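Local coordinates for DUF1254 domain-containing protein (Vibrio parahaemolyticus, PDB 3U07) that is of unknown function, carries a signal sequence consistent with export from the cytoplasm, and combines regions of the DUF1254 and DUF1214 families, at residues Glu272-Met277 against Thr302-Trp307; Gln135-Ala140 against Gly145-Ser150. The protein carries 2 engineered substitutions. All coordinates share one frame; numbering follows the deposited sequence.

Contact 1: Glu272-Met277 against Thr302-Trp307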
loop_
_atom_site.group_PDB
_atom_site.type_symbol
_atom_site.label_atom_id
_atom_site.label_comp_id
_atom_site.label_asym_id
_atom_site.label_seq_id
_atom_site.Cartn_x
_atom_site.Cartn_y
_atom_site.Cartn_z
ATOM N N GLU A 272 3.972 4.231 -21.260
ATOM C CA GLU A 272 3.044 5.019 -22.063
ATOM C C GLU A 272 1.621 5.063 -21.512
ATOM O O GLU A 272 0.906 6.047 -21.703
ATOM C CB GLU A 272 3.016 4.482 -23.496
ATOM C CG GLU A 272 1.812 4.930 -24.305
ATOM C CD GLU A 272 1.750 4.281 -25.673
ATOM O OE1 GLU A 272 2.135 3.097 -25.790
ATOM O OE2 GLU A 272 1.300 4.949 -26.627
ATOM N N LEU A 273 1.209 4.001 -20.828
ATOM C CA LEU A 273 -0.144 3.928 -20.282
ATOM C C LEU A 273 -0.302 4.669 -18.963
ATOM O O LEU A 273 -1.352 5.241 -18.680
ATOM C CB LEU A 273 -0.543 2.463 -20.089
ATOM C CG LEU A 273 -1.937 2.180 -19.529
ATOM C CD1 LEU A 273 -2.998 2.684 -20.502
ATOM C CD2 LEU A 273 -2.092 0.684 -19.301
ATOM N N ALA A 274 0.759 4.666 -18.168
ATOM C CA ALA A 274 0.761 5.289 -16.850
ATOM C C ALA A 274 0.017 6.612 -16.656
ATOM O O ALA A 274 -0.982 6.661 -15.937
ATOM C CB ALA A 274 2.197 5.426 -16.357
ATOM N N PRO A 275 0.478 7.698 -17.299
ATOM C CA PRO A 275 -0.214 8.978 -17.113
ATOM C C PRO A 275 -1.706 9.033 -17.426
ATOM O O PRO A 275 -2.386 9.965 -17.007
ATOM C CB PRO A 275 0.599 9.934 -17.977
ATOM C CG PRO A 275 1.051 9.057 -19.097
ATOM C CD PRO A 275 1.492 7.805 -18.365
ATOM N N LYS A 276 -2.224 8.044 -18.144
ATOM C CA LYS A 276 -3.641 8.039 -18.478
ATOM C C LYS A 276 -4.521 7.393 -17.405
ATOM O O LYS A 276 -5.737 7.308 -17.566
ATOM C CB LYS A 276 -3.859 7.315 -19.804
ATOM C CG LYS A 276 -2.838 7.653 -20.872
ATOM C CD LYS A 276 -3.286 7.142 -22.224
ATOM C CE LYS A 276 -2.176 7.234 -23.249
ATOM N NZ LYS A 276 -2.675 6.831 -24.589
HETATM N N MSE A 277 -3.920 6.946 -16.309
HETATM C CA MSE A 277 -4.692 6.293 -15.251
HETATM C C MSE A 277 -5.259 7.262 -14.219
HETATM O O MSE A 277 -4.507 7.980 -13.563
HETATM C CB MSE A 277 -3.834 5.250 -14.543
HETATM C CG MSE A 277 -4.506 3.908 -14.465
HETATM SE SE MSE A 277 -4.196 2.848 -16.033
HETATM C CE MSE A 277 -5.259 3.756 -17.369
ATOM N N THR A 302 1.092 -1.356 -9.482
ATOM C CA THR A 302 2.445 -1.546 -8.971
ATOM C C THR A 302 3.365 -0.432 -9.489
ATOM O O THR A 302 4.211 0.093 -8.757
ATOM C CB THR A 302 3.025 -2.915 -9.427
ATOM O OG1 THR A 302 2.422 -3.974 -8.672
ATOM C CG2 THR A 302 4.535 -2.952 -9.232
ATOM N N TYR A 303 3.190 -0.083 -10.758
ATOM C CA TYR A 303 4.006 0.946 -11.383
ATOM C C TYR A 303 3.845 2.307 -10.738
ATOM O O TYR A 303 4.828 2.993 -10.456
ATOM C CB TYR A 303 3.662 1.058 -12.869
ATOM C CG TYR A 303 4.570 2.005 -13.621
ATOM C CD1 TYR A 303 5.880 1.645 -13.930
ATOM C CD2 TYR A 303 4.124 3.264 -14.014
ATOM C CE1 TYR A 303 6.720 2.514 -14.614
ATOM C CE2 TYR A 303 4.960 4.143 -14.697
ATOM C CZ TYR A 303 6.252 3.760 -14.995
ATOM O OH TYR A 303 7.078 4.613 -15.680
ATOM N N LEU A 304 2.608 2.697 -10.492
ATOM C CA LEU A 304 2.391 4.001 -9.915
ATOM C C LEU A 304 2.542 4.005 -8.376
ATOM O O LEU A 304 3.285 4.840 -7.848
ATOM C CB LEU A 304 1.021 4.545 -10.396
ATOM C CG LEU A 304 1.021 4.837 -11.929
ATOM C CD1 LEU A 304 -0.377 5.141 -12.453
ATOM C CD2 LEU A 304 1.959 6.002 -12.235
ATOM N N GLY A 305 1.988 3.005 -7.670
ATOM C CA GLY A 305 2.103 3.004 -6.208
ATOM C C GLY A 305 2.089 1.677 -5.461
ATOM O O GLY A 305 1.254 1.424 -4.578
ATOM N N GLN A 306 3.090 0.866 -5.765
ATOM C CA GLN A 306 3.233 -0.454 -5.176
ATOM C C GLN A 306 2.911 -0.560 -3.696
ATOM O O GLN A 306 3.284 0.304 -2.907
ATOM C CB GLN A 306 4.638 -1.002 -5.455
ATOM C CG GLN A 306 4.797 -2.491 -5.163
ATOM C CD GLN A 306 6.227 -2.964 -5.362
ATOM O OE1 GLN A 306 7.170 -2.286 -4.958
ATOM N NE2 GLN A 306 6.396 -4.136 -5.975
ATOM N N TRP A 307 2.204 -1.631 -3.344
ATOM C CA TRP A 307 1.804 -1.912 -1.967
ATOM C C TRP A 307 0.733 -0.953 -1.435
ATOM O O TRP A 307 0.457 -0.922 -0.237
ATOM C CB TRP A 307 3.027 -1.884 -1.040
ATOM C CG TRP A 307 4.145 -2.784 -1.486
ATOM C CD1 TRP A 307 5.451 -2.432 -1.693
ATOM C CD2 TRP A 307 4.055 -4.182 -1.797
ATOM N NE1 TRP A 307 6.179 -3.522 -2.110
ATOM C CE2 TRP A 307 5.349 -4.610 -2.173
ATOM C CE3 TRP A 307 3.011 -5.120 -1.772
ATOM C CZ2 TRP A 307 5.622 -5.930 -2.548
ATOM C CZ3 TRP A 307 3.286 -6.435 -2.143
ATOM C CH2 TRP A 307 4.584 -6.826 -2.518
#
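Ala274 presses its methyl group against Tyr303 and Leu304. It is the buried residue of this contact and has more surface covered here than any other residue of the two segments. Its CB lies 3.5 Å from CE2 of Tyr303, and the neighbouring CD2 of the same ring is almost as close. Tyr303 reaches this position with CG anti to its backbone N (chi1 -174°). Tyr303 also touches Tyr38 of helix 26-52.

Leu304 meets the first segment with both branches. CD2 faces the Ala274 methyl, 4.2 Å from CB. CD1 is 3.8 Å from Ala274 O and 4.0 Å from CB of Met277, a selenomethionine. The same carbonyl oxygen accepts a 3.0 Å hydrogen bond from Met277 N, which closes the 3-10 turn that leads up to Met277. Beyond CB the selenomethionine chain bends at chi2 and chi3 and leads away from Leu304.

Ala274, Leu273 and Met277 also touch Glu300, one turn back along the second helix. The contact is small and mainly apolar. It is helix-end packing, with the 3-10 turn that finishes helix 253-273 resting on the C-terminal part of helix 295-305.

Contact 2: Gln135-Ala140 against Gly145-Ser150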
loop_
_atom_site.group_PDB
_atom_site.type_symbol
_atom_site.label_atom_id
_atom_site.label_comp_id
_atom_site.label_asym_id
_atom_site.label_seq_id
_atom_site.Cartn_x
_atom_site.Cartn_y
_atom_site.Cartn_z
ATOM N N GLN A 135 -7.960 -12.252 16.662
ATOM C CA GLN A 135 -6.938 -13.216 16.274
ATOM C C GLN A 135 -7.206 -13.512 14.803
ATOM O O GLN A 135 -8.191 -14.161 14.466
ATOM C CB GLN A 135 -7.070 -14.496 17.106
ATOM C CG GLN A 135 -6.919 -14.304 18.612
ATOM C CD GLN A 135 -5.569 -13.730 19.009
ATOM O OE1 GLN A 135 -4.608 -13.771 18.241
ATOM N NE2 GLN A 135 -5.488 -13.210 20.225
ATOM N N PHE A 136 -6.329 -13.036 13.929
ATOM C CA PHE A 136 -6.511 -13.219 12.498
ATOM C C PHE A 136 -5.547 -14.251 11.957
ATOM O O PHE A 136 -4.331 -14.073 11.999
ATOM C CB PHE A 136 -6.341 -11.863 11.804
ATOM C CG PHE A 136 -7.256 -10.798 12.356
ATOM C CD1 PHE A 136 -8.612 -10.809 12.054
ATOM C CD2 PHE A 136 -6.770 -9.813 13.211
ATOM C CE1 PHE A 136 -9.478 -9.853 12.595
ATOM C CE2 PHE A 136 -7.630 -8.851 13.757
ATOM C CZ PHE A 136 -8.985 -8.874 13.447
HETATM N N MSE A 137 -6.102 -15.349 11.459
HETATM C CA MSE A 137 -5.279 -16.423 10.945
HETATM C C MSE A 137 -5.157 -16.397 9.433
HETATM O O MSE A 137 -6.152 -16.306 8.720
HETATM C CB MSE A 137 -5.841 -17.782 11.401
HETATM C CG MSE A 137 -4.930 -18.966 11.085
HETATM SE SE MSE A 137 -5.581 -20.681 11.786
HETATM C CE MSE A 137 -6.550 -21.220 10.232
ATOM N N PHE A 138 -3.919 -16.464 8.962
ATOM C CA PHE A 138 -3.626 -16.485 7.541
ATOM C C PHE A 138 -3.151 -17.893 7.220
ATOM O O PHE A 138 -2.210 -18.392 7.837
ATOM C CB PHE A 138 -2.532 -15.467 7.213
ATOM C CG PHE A 138 -2.938 -14.059 7.490
ATOM C CD1 PHE A 138 -2.978 -13.580 8.797
ATOM C CD2 PHE A 138 -3.358 -13.231 6.451
ATOM C CE1 PHE A 138 -3.434 -12.292 9.071
ATOM C CE2 PHE A 138 -3.817 -11.938 6.710
ATOM C CZ PHE A 138 -3.856 -11.471 8.022
ATOM N N ALA A 139 -3.811 -18.534 6.263
ATOM C CA ALA A 139 -3.444 -19.891 5.890
ATOM C C ALA A 139 -3.349 -20.015 4.390
ATOM O O ALA A 139 -4.021 -19.282 3.655
ATOM C CB ALA A 139 -4.483 -20.884 6.433
ATOM N N ALA A 140 -2.495 -20.942 3.959
ATOM C CA ALA A 140 -2.332 -21.167 2.565
ATOM C C ALA A 140 -3.662 -21.653 2.106
ATOM O O ALA A 140 -4.450 -22.307 2.848
ATOM C CB ALA A 140 -1.274 -22.190 2.236
ATOM N N GLY A 145 -6.935 -28.579 7.635
ATOM C CA GLY A 145 -6.857 -28.487 9.083
ATOM C C GLY A 145 -8.001 -27.680 9.666
ATOM O O GLY A 145 -8.600 -26.851 8.981
ATOM N N GLU A 146 -8.311 -27.925 10.935
ATOM C CA GLU A 146 -9.395 -27.218 11.597
ATOM C C GLU A 146 -8.915 -25.888 12.159
ATOM O O GLU A 146 -7.717 -25.675 12.344
ATOM C CB GLU A 146 -10.002 -28.094 12.698
ATOM C CG GLU A 146 -10.952 -29.167 12.157
ATOM C CD GLU A 146 -11.479 -30.100 13.234
ATOM O OE1 GLU A 146 -10.812 -31.113 13.520
ATOM O OE2 GLU A 146 -12.555 -29.818 13.803
ATOM N N VAL A 147 -9.858 -24.993 12.421
ATOM C CA VAL A 147 -9.539 -23.666 12.935
ATOM C C VAL A 147 -9.789 -23.544 14.435
ATOM O O VAL A 147 -10.849 -23.902 14.926
ATOM C CB VAL A 147 -10.382 -22.591 12.210
ATOM C CG1 VAL A 147 -9.980 -21.204 12.679
ATOM C CG2 VAL A 147 -10.211 -22.728 10.691
ATOM N N PRO A 148 -8.812 -23.030 15.184
ATOM C CA PRO A 148 -9.007 -22.888 16.632
ATOM C C PRO A 148 -10.249 -22.040 16.930
ATOM O O PRO A 148 -10.496 -21.036 16.258
ATOM C CB PRO A 148 -7.718 -22.203 17.082
ATOM C CG PRO A 148 -6.698 -22.739 16.098
ATOM C CD PRO A 148 -7.457 -22.614 14.789
ATOM N N ALA A 149 -11.031 -22.448 17.928
ATOM C CA ALA A 149 -12.242 -21.711 18.304
ATOM C C ALA A 149 -11.871 -20.268 18.638
ATOM O O ALA A 149 -12.674 -19.344 18.487
ATOM C CB ALA A 149 -12.899 -22.370 19.513
ATOM N N SER A 150 -10.630 -20.118 19.086
ATOM C CA SER A 150 -10.010 -18.856 19.485
ATOM C C SER A 150 -9.822 -17.840 18.342
ATOM O O SER A 150 -9.721 -16.636 18.576
ATOM C CB SER A 150 -8.640 -19.183 20.086
ATOM O OG SER A 150 -8.118 -18.097 20.816
#
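Met137, a selenomethionine, projects from strand 134-140 onto Val147 and Pro148. These two residues belong to the loop that leads from this strand to strand 153-157. The two strands are parallel neighbours in a mixed sheet, so the chain makes a crossover between them, and 145-150 is a helix-free part of that crossover.

The close packing centres on Met137. Its chain runs out extended, with CG anti to the backbone N (chi1 -171°) and chi2 also near 180°. The bend at chi3 (92°) then turns CE off the line of the extended chain. SE and CE meet different partners. SE lies 4.0 Å from CD of Pro148, whose ring crosses the Met137 chain at about a right angle. CE lies 4.0 Å from CG2 of Val147, and the two side chains lie obliquely to each other. Trp143, Val151, Val154 and Ile97 also touch Met137, which is buried. Pro148 continues the apolar packing toward Leu191 and Leu195 of helix 191-195.

The looser, solvent side of the contact is that of Val147 and Ser150. Val147 is exposed even though its CG2 meets Met137 and its side chain touches Val154.

At the other end, Gln135 and the exposed Ser150 meet without a polar bond between them. Gln135 OE1 bonds to Ser99 OG, and Ser150 OG to Tyr194 OH. What Gln135 offers the loop is its aliphatic part. CB lies 3.7 Å from the Ser150 carbonyl oxygen, and the nearest approach is that of CG, 3.6 Å from Ser150 O.

Overall arrangement
Contacts 1 and 2 lie on opposite sides of the chain's centre. Their own centres are 35 Å apart, and their nearest atoms are about 13 Å apart, so they do not touch. The centre of contact 1 lies about 13 Å from the chain centre, that of contact 2 about 25 Å. Contact 2 is a surface contact. They follow in series along the chain, with contact 2 closing before contact 1 opens. Each contact's segments reach toward strand 120-125: Trp307 meets His118 in the turn before it, and Phe136 stacks on Phe124 within it. With the function of the protein unknown, neither contact can be tied to an active site.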